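Local coordinates for protein beta-L-arabinobiosidase (Bacteroides thetaiotaomicron, PDB 5MQR) that hydrolyses glycosidic bonds, probably helping a gut bacterium to break down the complex side chains of plant pectin, at residues R58-R61 and E62-E65; Y156-K159 and S160-I164; S442-E446 and W447-Q451; R675-S678 and L679-I683; T693-L696 and V697-Y701. All blocks are in the same frame, centred on the assembly; numbering follows the deposited sequence.

Contact 1: residues R58-R61 and E62-E65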
# COMPACT_ATOMS: atom_id res chain seq x y z
N ARG A 58 14.45 -4.23 32.53
CA ARG A 58 14.01 -3.09 33.31
C ARG A 58 14.91 -2.97 34.52
O ARG A 58 14.81 -3.77 35.45
CB ARG A 58 12.54 -3.25 33.77
CG ARG A 58 11.95 -2.04 34.50
CD ARG A 58 10.59 -2.34 35.11
NE ARG A 58 10.03 -1.08 35.64
CZ ARG A 58 10.42 -0.49 36.77
NH1 ARG A 58 11.33 -1.07 37.55
NH2 ARG A 58 9.88 0.68 37.13
N ALA A 59 15.78 -1.97 34.50
CA ALA A 59 16.77 -1.77 35.58
C ALA A 59 16.09 -1.61 36.93
O ALA A 59 15.08 -0.91 37.04
CB ALA A 59 17.65 -0.56 35.30
N ASN A 60 16.65 -2.24 37.96
CA ASN A 60 16.15 -2.07 39.33
C ASN A 60 17.24 -2.38 40.32
O ASN A 60 17.53 -3.54 40.58
CB ASN A 60 14.95 -3.00 39.57
CG ASN A 60 14.10 -2.59 40.76
OD1 ASN A 60 14.60 -2.18 41.82
ND2 ASN A 60 12.79 -2.72 40.60
N ARG A 61 17.82 -1.33 40.90
CA ARG A 61 18.88 -1.47 41.90
C ARG A 61 18.39 -2.06 43.23
O ARG A 61 19.12 -2.80 43.89
CB ARG A 61 19.54 -0.12 42.16
CG ARG A 61 20.72 -0.16 43.14
CD ARG A 61 21.24 1.24 43.39
NE ARG A 61 21.58 1.89 42.12
CZ ARG A 61 21.53 3.20 41.87
NH1 ARG A 61 21.15 4.09 42.78
NH2 ARG A 61 21.86 3.63 40.64
N GLU A 62 17.17 -1.70 43.59
CA GLU A 62 16.61 -2.02 44.89
C GLU A 62 16.15 -3.46 44.95
O GLU A 62 16.14 -4.03 46.01
CB GLU A 62 15.46 -1.08 45.25
CG GLU A 62 15.91 0.36 45.50
CD GLU A 62 16.12 1.23 44.24
OE1 GLU A 62 15.71 0.84 43.13
OE2 GLU A 62 16.71 2.31 44.38
N HIS A 63 15.80 -4.04 43.80
CA HIS A 63 15.31 -5.41 43.72
C HIS A 63 16.06 -6.16 42.62
O HIS A 63 15.48 -6.53 41.56
CB HIS A 63 13.80 -5.38 43.50
CG HIS A 63 13.08 -4.62 44.57
ND1 HIS A 63 12.77 -5.18 45.78
CD2 HIS A 63 12.68 -3.33 44.63
CE1 HIS A 63 12.18 -4.27 46.54
NE2 HIS A 63 12.11 -3.14 45.86
N PRO A 64 17.36 -6.39 42.85
CA PRO A 64 18.17 -7.09 41.87
C PRO A 64 17.75 -8.57 41.71
O PRO A 64 17.39 -9.26 42.69
CB PRO A 64 19.59 -7.00 42.45
CG PRO A 64 19.37 -6.99 43.94
CD PRO A 64 18.12 -6.14 44.10
N GLU A 65 17.85 -9.04 40.48
CA GLU A 65 17.32 -10.32 40.07
C GLU A 65 18.11 -10.71 38.81
O GLU A 65 18.52 -9.83 38.06
CB GLU A 65 15.84 -10.09 39.65
CG GLU A 65 14.80 -10.98 40.29
CD GLU A 65 13.43 -10.70 39.70
OE1 GLU A 65 12.61 -10.06 40.37
OE2 GLU A 65 13.19 -11.10 38.55
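Polar contacts from one side-chain oxygen dominate here: Asn60 turns its carbonyl back onto the chain that follows it and meets the backbone of Glu62 and His63. The stronger of the two hydrogen bonds runs from His63 N to Asn60 OD1 (3.0 Å), with the donor standing above the carbonyl plane rather than on a lone pair. The second, from Glu62 N to Asn60 OD1 (3.2 Å), is weak and strongly bent. What allows both is the first torsion of Asn60, which sets CG anti to its backbone nitrogen (chi1 -161°) and beside the carbonyl carbon, facing the residues downstream. The other end of the amide is held as well, since ND2 bonds to the backbone oxygen of Gly594.

An acceptor at an asparagine side chain for the N-H two residues on is the signature of an Asx turn, and this loop between strand 52-57 and strand 74-83, in the part assigned to the N-terminal beta propeller, approximates one.

Van der Waals contacts come second. The amide of Asn60 and the ring of His63 stand nearly perpendicular, and Asn60 OD1 lies at the ring edge, 3.6 Å from His63 CD2. On the backbone side, Pro64 CD rests 3.5 Å from Arg61 O.

Charged groups form a third class, and their strongest partners lie beyond the loop. Arg61 makes a salt bridge with Asp589, Glu62 OE1 bonds to the hydroxyl of Tyr360, and Arg58 pairs with Asp454, a ligand of a bound calcium ion.

Contact 2: residues Y156-K159 and S160-I164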
# COMPACT_ATOMS: atom_id res chain seq x y z
N TYR A 156 29.47 -12.63 15.15
CA TYR A 156 29.82 -13.11 13.80
C TYR A 156 29.33 -14.55 13.62
O TYR A 156 29.64 -15.42 14.45
CB TYR A 156 31.34 -13.08 13.58
CG TYR A 156 31.80 -13.70 12.28
CD1 TYR A 156 31.43 -13.13 11.07
CD2 TYR A 156 32.60 -14.83 12.26
CE1 TYR A 156 31.81 -13.67 9.87
CE2 TYR A 156 33.01 -15.38 11.06
CZ TYR A 156 32.61 -14.80 9.86
OH TYR A 156 32.99 -15.30 8.62
N VAL A 157 28.62 -14.83 12.54
CA VAL A 157 28.29 -16.20 12.16
C VAL A 157 29.28 -16.64 11.10
O VAL A 157 29.35 -16.06 10.01
CB VAL A 157 26.84 -16.32 11.62
CG1 VAL A 157 26.56 -17.77 11.15
CG2 VAL A 157 25.84 -15.89 12.67
N SER A 158 30.04 -17.69 11.40
CA SER A 158 31.10 -18.15 10.53
C SER A 158 30.58 -18.91 9.31
O SER A 158 29.38 -19.20 9.19
CB SER A 158 32.08 -19.02 11.31
OG SER A 158 31.57 -20.33 11.46
N LYS A 159 31.50 -19.20 8.40
CA LYS A 159 31.17 -19.93 7.18
C LYS A 159 30.69 -21.35 7.48
O LYS A 159 29.80 -21.82 6.82
CB LYS A 159 32.36 -19.96 6.24
CG LYS A 159 32.58 -18.59 5.63
CD LYS A 159 33.77 -18.61 4.70
CE LYS A 159 34.10 -17.21 4.20
NZ LYS A 159 35.47 -17.27 3.60
N SER A 160 31.25 -21.98 8.50
CA SER A 160 30.78 -23.29 8.97
C SER A 160 29.53 -23.23 9.90
O SER A 160 29.21 -24.23 10.56
CB SER A 160 31.94 -24.00 9.68
OG SER A 160 32.31 -23.29 10.85
N GLY A 161 28.85 -22.09 10.00
CA GLY A 161 27.65 -21.94 10.80
C GLY A 161 27.81 -21.83 12.31
O GLY A 161 26.83 -21.99 13.03
N ARG A 162 29.02 -21.55 12.80
CA ARG A 162 29.26 -21.26 14.23
C ARG A 162 28.97 -19.80 14.62
O ARG A 162 29.12 -18.86 13.79
CB ARG A 162 30.68 -21.65 14.62
CG ARG A 162 30.93 -23.15 14.53
CD ARG A 162 32.40 -23.46 14.71
NE ARG A 162 32.67 -24.88 14.91
CZ ARG A 162 33.25 -25.43 15.98
NH1 ARG A 162 33.65 -24.72 17.03
NH2 ARG A 162 33.46 -26.74 16.00
N LEU A 163 28.54 -19.59 15.86
CA LEU A 163 28.21 -18.26 16.33
C LEU A 163 29.32 -17.81 17.24
O LEU A 163 29.56 -18.45 18.24
CB LEU A 163 26.87 -18.23 17.07
CG LEU A 163 26.43 -16.85 17.61
CD1 LEU A 163 26.35 -15.78 16.52
CD2 LEU A 163 25.07 -16.96 18.28
N ILE A 164 30.00 -16.72 16.88
CA ILE A 164 31.02 -16.11 17.74
C ILE A 164 30.45 -14.80 18.28
O ILE A 164 29.84 -14.02 17.54
CB ILE A 164 32.34 -15.85 16.98
CG1 ILE A 164 32.79 -17.08 16.18
CG2 ILE A 164 33.45 -15.42 17.94
CD1 ILE A 164 33.00 -18.35 16.96
O HOH W 1 33.74 -21.20 9.52
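Val157 and Leu163 form the close-packed side of this hairpin: Val157 CG2 and Leu163 CD1 meet obliquely at 3.9 Å, and both side chains rest on Trp83 of strand 74-83. On the other face Tyr156 and Ile164 approach less closely, but their backbones are joined by two nearly straight bonds, Tyr156 N to Ile164 O and Ile164 N to Tyr156 O, each 2.8 Å. The strands 148-157 and 163-170 so linked are neighbours in a four-stranded antiparallel sheet, consistent with a propeller blade. They are connected by a type I turn from Ser158 to Gly161 with a classic G1 beta bulge, in which Gly161 has positive phi (76°), Gly161 N bonds to Ser158 O (3.0 Å) and Ser158 N to Arg162 O (2.8 Å).

Packing thins out at the turn, where Lys159 and Ser160 are exposed. Buried Ser158 marks the boundary. Its OG, set between the backbone nitrogen and the carbonyl carbon (chi1 80°), faces Arg162 N and accepts from it at 3.1 Å, while also bonding to a water that accepts from Ser160 N. With an alanine here, the backbone N-H of Arg162 would probably lose its acceptor. The guanidinium of Arg162 leads away to Glu191 and Asp225.

Contact 3: residues S442-E446 and W447-Q451; sequences SLEGE and WLKLQ
Trp447 opens the second strand by receiving Glu446 on its ring: Glu446 CG sits 3.7 Å from the centroid of the five-membered ring, almost on its normal, in a CH-pi contact. The carboxylate beyond runs alongside the indole, only 12° from parallel, with OE2 3.8 Å from Trp447 CZ2. In the backbone, Trp447 N bonds to Glu444 O (3.1 Å), closing a type II' turn with Gly445 at positive phi. This tight hairpin, in the region assigned to a sialidase-like carbohydrate-binding module, continues its sheet through strand 600-610.

Leu448 faces the other way and crosses Leu443 obliquely, CD1 to CD2. At Lys449 the strands are paired again, Lys449 N to Ser442 O being 2.7 Å. Its side chain leaves with CG anti to the backbone nitrogen (chi1 -162°) and bends at chi3, bringing NZ to Glu444 OE1 in a 2.6 Å salt bridge. NZ meets the anti side of that oxygen, 28° out of the carboxylate plane. Further on, Gln451, whose NE2 bonds to Glu601, accepts through OE1 from a water that also touches Ser442 OG.

Since Glu444 OE2 pairs with Arg603, this carboxylate lies between two cations, which would probably favour its ionised form and tie the hairpin to the neighbouring strand.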
# COMPACT_ATOMS: atom_id res chain seq x y z
N SER A 442 -0.89 -8.25 26.65
CA SER A 442 -1.02 -9.67 26.38
C SER A 442 -2.42 -9.99 25.91
O SER A 442 -3.30 -9.15 25.98
CB SER A 442 -0.73 -10.49 27.67
OG SER A 442 -1.68 -10.14 28.69
N LEU A 443 -2.62 -11.23 25.45
CA LEU A 443 -3.94 -11.73 25.09
C LEU A 443 -4.51 -12.64 26.17
O LEU A 443 -3.78 -13.35 26.86
CB LEU A 443 -3.88 -12.49 23.78
CG LEU A 443 -3.60 -11.62 22.55
CD1 LEU A 443 -3.28 -12.48 21.33
CD2 LEU A 443 -4.76 -10.70 22.27
N GLU A 444 -5.82 -12.59 26.31
CA GLU A 444 -6.55 -13.47 27.21
C GLU A 444 -7.87 -13.80 26.52
O GLU A 444 -8.90 -13.18 26.77
CB GLU A 444 -6.76 -12.77 28.56
CG GLU A 444 -7.49 -13.60 29.62
CD GLU A 444 -7.83 -12.76 30.85
OE1 GLU A 444 -6.91 -12.48 31.64
OE2 GLU A 444 -9.01 -12.37 31.03
N GLY A 445 -7.80 -14.79 25.64
CA GLY A 445 -8.95 -15.21 24.84
C GLY A 445 -9.42 -14.08 23.94
O GLY A 445 -8.65 -13.60 23.09
N GLU A 446 -10.65 -13.63 24.17
CA GLU A 446 -11.29 -12.57 23.36
C GLU A 446 -10.69 -11.18 23.67
O GLU A 446 -10.95 -10.22 22.94
CB GLU A 446 -12.83 -12.59 23.58
CG GLU A 446 -13.29 -11.91 24.88
CD GLU A 446 -14.69 -12.29 25.39
OE1 GLU A 446 -14.89 -13.49 25.71
OE2 GLU A 446 -15.59 -11.39 25.53
N TRP A 447 -9.93 -11.07 24.76
CA TRP A 447 -9.46 -9.80 25.28
C TRP A 447 -8.00 -9.48 24.95
O TRP A 447 -7.09 -10.30 25.14
CB TRP A 447 -9.59 -9.79 26.81
CG TRP A 447 -10.99 -9.97 27.37
CD1 TRP A 447 -11.45 -11.05 28.06
CD2 TRP A 447 -12.04 -9.01 27.38
NE1 TRP A 447 -12.74 -10.85 28.44
CE2 TRP A 447 -13.14 -9.60 28.04
CE3 TRP A 447 -12.18 -7.72 26.84
CZ2 TRP A 447 -14.36 -8.95 28.20
CZ3 TRP A 447 -13.39 -7.06 27.02
CH2 TRP A 447 -14.46 -7.68 27.70
N LEU A 448 -7.78 -8.26 24.47
CA LEU A 448 -6.47 -7.63 24.49
C LEU A 448 -6.32 -6.99 25.86
O LEU A 448 -7.13 -6.13 26.22
CB LEU A 448 -6.35 -6.58 23.40
CG LEU A 448 -5.02 -5.84 23.29
CD1 LEU A 448 -3.82 -6.77 23.09
CD2 LEU A 448 -5.11 -4.87 22.13
N LYS A 449 -5.32 -7.41 26.64
CA LYS A 449 -5.18 -6.99 28.04
C LYS A 449 -4.00 -6.06 28.20
O LYS A 449 -2.93 -6.31 27.68
CB LYS A 449 -4.99 -8.19 28.97
CG LYS A 449 -5.28 -7.91 30.44
CD LYS A 449 -4.79 -8.97 31.44
CE LYS A 449 -4.63 -10.35 30.86
NZ LYS A 449 -4.56 -11.43 31.85
N LEU A 450 -4.24 -4.98 28.95
CA LEU A 450 -3.23 -4.04 29.35
C LEU A 450 -3.10 -4.17 30.87
O LEU A 450 -4.08 -3.99 31.58
CB LEU A 450 -3.69 -2.63 29.00
CG LEU A 450 -3.73 -2.33 27.50
CD1 LEU A 450 -4.87 -3.04 26.81
CD2 LEU A 450 -3.87 -0.83 27.28
N GLN A 451 -1.89 -4.47 31.34
CA GLN A 451 -1.58 -4.49 32.77
C GLN A 451 -0.56 -3.40 33.08
O GLN A 451 0.20 -3.01 32.21
CB GLN A 451 -1.06 -5.84 33.20
CG GLN A 451 -2.09 -6.96 33.12
CD GLN A 451 -1.49 -8.34 33.39
OE1 GLN A 451 -0.53 -8.76 32.74
NE2 GLN A 451 -2.07 -9.05 34.35
O HOH W 2 -1.06 -8.10 30.01

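Contact 4: residues R675-S678 and L679-I683; sequences RWWS and LRKHI
A buried local contact, in which Trp677 lies under Arg680 and Lys681 three and four residues on, occupies the C-terminal part of helix 666-680. It belongs to the helix-rich region of the chain, consistent with the alpha/alpha toroid of six-hairpin glycosidases, and helices 647-657, 712-719 and 1022-1029 pack around it. Backbone bonds of alpha-helical spacing, Leu679 N to Arg675 O and Arg680 N to Trp676 O, fix the spacing of these side chains.

The indole of Trp677, set with CG anti to the backbone nitrogen and beside the carbonyl carbon (chi1 177°), receives both side chains on one face. Arg680 CZ stands 4.5 Å from the centroid of the five-membered ring in a cation-pi contact, its guanidinium steeply inclined to the indole (60°). Its NH1 also donates to Trp677 O at 2.9 Å. Lys681 CE makes a CH-pi contact, 3.9 Å from the six-membered ring's centroid. Asn647 OD1 draws the two side chains together, accepting from Arg680 NH2 and Lys681 NZ, while Trp677 NE1 bonds to Asn634. Replacing Trp677 with an alanine would probably open a gap beneath Arg680 and Lys681 and leave Asn634 without its indole donor.

Elsewhere on the helix, Leu679 CD2 touches the neighbouring indole's edge at Trp676 CZ3, 3.7 Å away.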
# COMPACT_ATOMS: atom_id res chain seq x y z
N ARG A 675 -13.40 11.75 -18.85
CA ARG A 675 -14.48 11.01 -19.49
C ARG A 675 -15.59 10.71 -18.49
O ARG A 675 -16.75 10.67 -18.88
CB ARG A 675 -13.97 9.73 -20.15
CG ARG A 675 -13.21 10.00 -21.45
CD ARG A 675 -14.09 10.58 -22.56
NE ARG A 675 -15.17 9.67 -22.88
CZ ARG A 675 -15.21 8.85 -23.93
NH1 ARG A 675 -14.25 8.83 -24.87
NH2 ARG A 675 -16.26 8.04 -24.05
N TRP A 676 -15.24 10.56 -17.20
CA TRP A 676 -16.29 10.48 -16.20
C TRP A 676 -17.04 11.81 -16.06
O TRP A 676 -18.26 11.82 -15.98
CB TRP A 676 -15.77 10.04 -14.83
CG TRP A 676 -15.44 8.62 -14.71
CD1 TRP A 676 -14.27 8.10 -14.26
CD2 TRP A 676 -16.29 7.50 -14.99
NE1 TRP A 676 -14.32 6.73 -14.25
CE2 TRP A 676 -15.54 6.33 -14.70
CE3 TRP A 676 -17.58 7.37 -15.50
CZ2 TRP A 676 -16.04 5.04 -14.88
CZ3 TRP A 676 -18.09 6.09 -15.67
CH2 TRP A 676 -17.33 4.94 -15.36
N TRP A 677 -16.29 12.92 -16.03
CA TRP A 677 -16.84 14.26 -15.90
C TRP A 677 -17.74 14.60 -17.09
O TRP A 677 -18.76 15.29 -16.96
CB TRP A 677 -15.67 15.26 -15.79
CG TRP A 677 -16.02 16.72 -15.72
CD1 TRP A 677 -16.31 17.44 -14.60
CD2 TRP A 677 -16.05 17.63 -16.80
NE1 TRP A 677 -16.53 18.75 -14.92
CE2 TRP A 677 -16.37 18.90 -16.27
CE3 TRP A 677 -15.84 17.51 -18.17
CZ2 TRP A 677 -16.50 20.03 -17.07
CZ3 TRP A 677 -15.96 18.63 -18.96
CH2 TRP A 677 -16.28 19.88 -18.40
N SER A 678 -17.33 14.13 -18.25
CA SER A 678 -18.08 14.30 -19.45
C SER A 678 -19.36 13.47 -19.45
O SER A 678 -20.44 14.01 -19.66
CB SER A 678 -17.24 13.89 -20.65
OG SER A 678 -17.89 14.42 -21.77
N LEU A 679 -19.23 12.17 -19.23
CA LEU A 679 -20.38 11.25 -19.18
C LEU A 679 -21.46 11.77 -18.24
O LEU A 679 -22.63 11.72 -18.56
CB LEU A 679 -19.95 9.86 -18.71
CG LEU A 679 -21.08 8.84 -18.60
CD1 LEU A 679 -21.53 8.39 -19.98
CD2 LEU A 679 -20.66 7.65 -17.77
N ARG A 680 -21.04 12.30 -17.09
CA ARG A 680 -21.98 12.78 -16.10
C ARG A 680 -22.94 13.87 -16.62
O ARG A 680 -24.10 13.95 -16.17
CB ARG A 680 -21.25 13.16 -14.78
CG ARG A 680 -21.64 14.48 -14.13
CD ARG A 680 -20.80 15.52 -14.84
NE ARG A 680 -21.40 16.78 -14.87
CZ ARG A 680 -20.79 17.87 -15.31
NH1 ARG A 680 -19.54 17.88 -15.79
NH2 ARG A 680 -21.49 18.99 -15.26
N LYS A 681 -22.49 14.67 -17.59
CA LYS A 681 -23.33 15.70 -18.20
C LYS A 681 -24.57 15.13 -18.85
O LYS A 681 -25.57 15.84 -19.03
CB LYS A 681 -22.56 16.49 -19.27
CG LYS A 681 -21.45 17.38 -18.73
CD LYS A 681 -20.62 17.94 -19.89
CE LYS A 681 -19.62 19.00 -19.42
NZ LYS A 681 -20.29 20.28 -19.03
N HIS A 682 -24.51 13.84 -19.22
CA HIS A 682 -25.57 13.19 -19.97
C HIS A 682 -26.65 12.55 -19.12
O HIS A 682 -27.65 12.07 -19.66
CB HIS A 682 -24.98 12.20 -20.97
CG HIS A 682 -24.18 12.87 -22.03
ND1 HIS A 682 -24.74 13.31 -23.21
CD2 HIS A 682 -22.88 13.23 -22.07
CE1 HIS A 682 -23.81 13.89 -23.94
NE2 HIS A 682 -22.67 13.87 -23.26
N ILE A 683 -26.51 12.59 -17.81
CA ILE A 683 -27.59 12.20 -16.95
C ILE A 683 -28.64 13.31 -16.99
O ILE A 683 -28.33 14.47 -16.64
CB ILE A 683 -27.09 11.95 -15.53
CG1 ILE A 683 -26.08 10.79 -15.57
CG2 ILE A 683 -28.26 11.65 -14.60
CD1 ILE A 683 -25.22 10.66 -14.33

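Contact 5: residues T693-L696 and V697-Y701; sequences TEFL and VQRSY
The hydroxyl oxygen of Tyr701 is gripped by two nitrogens of Arg699 and by a water, and also presses on Phe695, whose CE2 is 3.3 Å away. Arg699 holds it side-on, NE to Tyr701 OH at 3.0 Å and NH2 to Tyr701 OH at 3.1 Å, both with the oxygen in the guanidinium plane. The water lies 2.7 Å from Tyr701 OH and donates to Glu694 OE2.

The same arginine covers Phe695. Bends at chi2 (-70°) and chi3 (-76°) fold its chain across the ring, placing Arg699 CD 3.8 Å from the ring centroid as a CH-pi contact and Arg699 CZ at 4.1 Å as a cation-pi contact over the same face. The guanidinium is inclined by 36° to the ring. Structurally this is an irregular loop between strand 691-692 and helix 712-719, in which side-chain contacts do much of the holding. Asn706 helps to hold its course, its amide bonding to both Val697 O and Arg699 N.

Val697 adds an apolar contact, CG2 to Phe695 CD1 at 4.1 Å. Phe695 also meets the ring of Tyr1016, whereas a HEPES molecule, probably from the buffer, lies about 3 Å from the side chain of Tyr701.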
# COMPACT_ATOMS: atom_id res chain seq x y z
N THR A 693 -28.50 10.87 -22.46
CA THR A 693 -28.36 11.43 -23.79
C THR A 693 -27.06 11.00 -24.49
O THR A 693 -26.13 10.44 -23.87
CB THR A 693 -28.38 12.97 -23.71
OG1 THR A 693 -27.42 13.41 -22.76
CG2 THR A 693 -29.77 13.47 -23.27
N GLU A 694 -27.04 11.28 -25.80
CA GLU A 694 -25.90 11.07 -26.69
C GLU A 694 -25.32 12.45 -27.09
O GLU A 694 -24.13 12.74 -26.81
CB GLU A 694 -26.34 10.27 -27.94
CG GLU A 694 -25.28 10.03 -28.99
CD GLU A 694 -25.83 9.58 -30.34
OE1 GLU A 694 -26.30 8.43 -30.47
OE2 GLU A 694 -25.72 10.35 -31.30
N PHE A 695 -26.16 13.27 -27.74
CA PHE A 695 -25.91 14.69 -28.00
C PHE A 695 -26.52 15.48 -26.86
O PHE A 695 -27.66 15.18 -26.45
CB PHE A 695 -26.62 15.16 -29.26
CG PHE A 695 -25.92 14.82 -30.55
CD1 PHE A 695 -24.91 15.62 -31.04
CD2 PHE A 695 -26.34 13.74 -31.31
CE1 PHE A 695 -24.30 15.34 -32.25
CE2 PHE A 695 -25.73 13.44 -32.51
CZ PHE A 695 -24.71 14.25 -32.99
N LEU A 696 -25.82 16.49 -26.37
CA LEU A 696 -26.42 17.45 -25.42
C LEU A 696 -27.39 18.39 -26.14
O LEU A 696 -28.48 18.64 -25.63
CB LEU A 696 -25.37 18.28 -24.68
CG LEU A 696 -24.38 17.51 -23.81
CD1 LEU A 696 -23.39 18.49 -23.22
CD2 LEU A 696 -25.08 16.74 -22.71
N VAL A 697 -27.00 18.87 -27.32
CA VAL A 697 -27.89 19.68 -28.14
C VAL A 697 -29.14 18.91 -28.59
O VAL A 697 -29.11 17.67 -28.71
CB VAL A 697 -27.18 20.29 -29.38
CG1 VAL A 697 -25.99 21.16 -28.97
CG2 VAL A 697 -26.79 19.20 -30.38
N GLN A 698 -30.22 19.65 -28.82
CA GLN A 698 -31.52 19.08 -29.15
C GLN A 698 -31.51 18.54 -30.57
O GLN A 698 -31.43 19.32 -31.50
CB GLN A 698 -32.62 20.15 -29.03
CG GLN A 698 -34.02 19.71 -29.45
CD GLN A 698 -34.65 18.80 -28.43
OE1 GLN A 698 -34.86 17.59 -28.67
NE2 GLN A 698 -34.93 19.37 -27.25
N ARG A 699 -31.64 17.23 -30.74
CA ARG A 699 -31.67 16.65 -32.10
C ARG A 699 -33.11 16.44 -32.60
O ARG A 699 -33.99 16.07 -31.84
CB ARG A 699 -30.87 15.35 -32.14
CG ARG A 699 -29.45 15.51 -31.58
CD ARG A 699 -28.57 16.34 -32.50
NE ARG A 699 -28.14 15.57 -33.65
CZ ARG A 699 -27.66 16.08 -34.79
NH1 ARG A 699 -27.55 17.39 -34.98
NH2 ARG A 699 -27.29 15.26 -35.76
N SER A 700 -33.33 16.67 -33.89
CA SER A 700 -34.68 16.61 -34.49
C SER A 700 -35.22 15.18 -34.67
O SER A 700 -36.42 15.01 -34.91
CB SER A 700 -34.68 17.30 -35.85
OG SER A 700 -33.89 16.55 -36.76
N TYR A 701 -34.35 14.17 -34.57
CA TYR A 701 -34.73 12.76 -34.79
C TYR A 701 -34.73 11.97 -33.48
O TYR A 701 -34.95 10.76 -33.47
CB TYR A 701 -33.80 12.11 -35.83
CG TYR A 701 -32.33 12.25 -35.46
CD1 TYR A 701 -31.73 11.34 -34.59
CD2 TYR A 701 -31.56 13.30 -35.96
CE1 TYR A 701 -30.40 11.47 -34.24
CE2 TYR A 701 -30.23 13.44 -35.62
CZ TYR A 701 -29.65 12.52 -34.75
OH TYR A 701 -28.32 12.63 -34.39
O HOH W 3 -27.23 10.36 -33.52

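Overall arrangement
Together the five contacts illustrate how local chemistry follows place in the fold. Contact 4 is wholly buried and combines helix bonds with an arginine and a lysine chain laid over an indole; contacts 2 and 5 are partly buried, and contacts 1 and 3 belong to the surface. Contacts 2 and 3 are both hairpins built on strand pairing, but one closes through a type I turn with a G1 bulge, a serine and water, the other through a tight turn beside a salt bridge. Contact 1, a loop, is held across its two segments chiefly by one amide oxygen. Contacts 1 and 4 lie on opposite sides of the chain's centre. Contacts 4 and 5 touch, with His682 ND1 probably hydrogen-bonded to Thr693 OG1 at 2.7 Å.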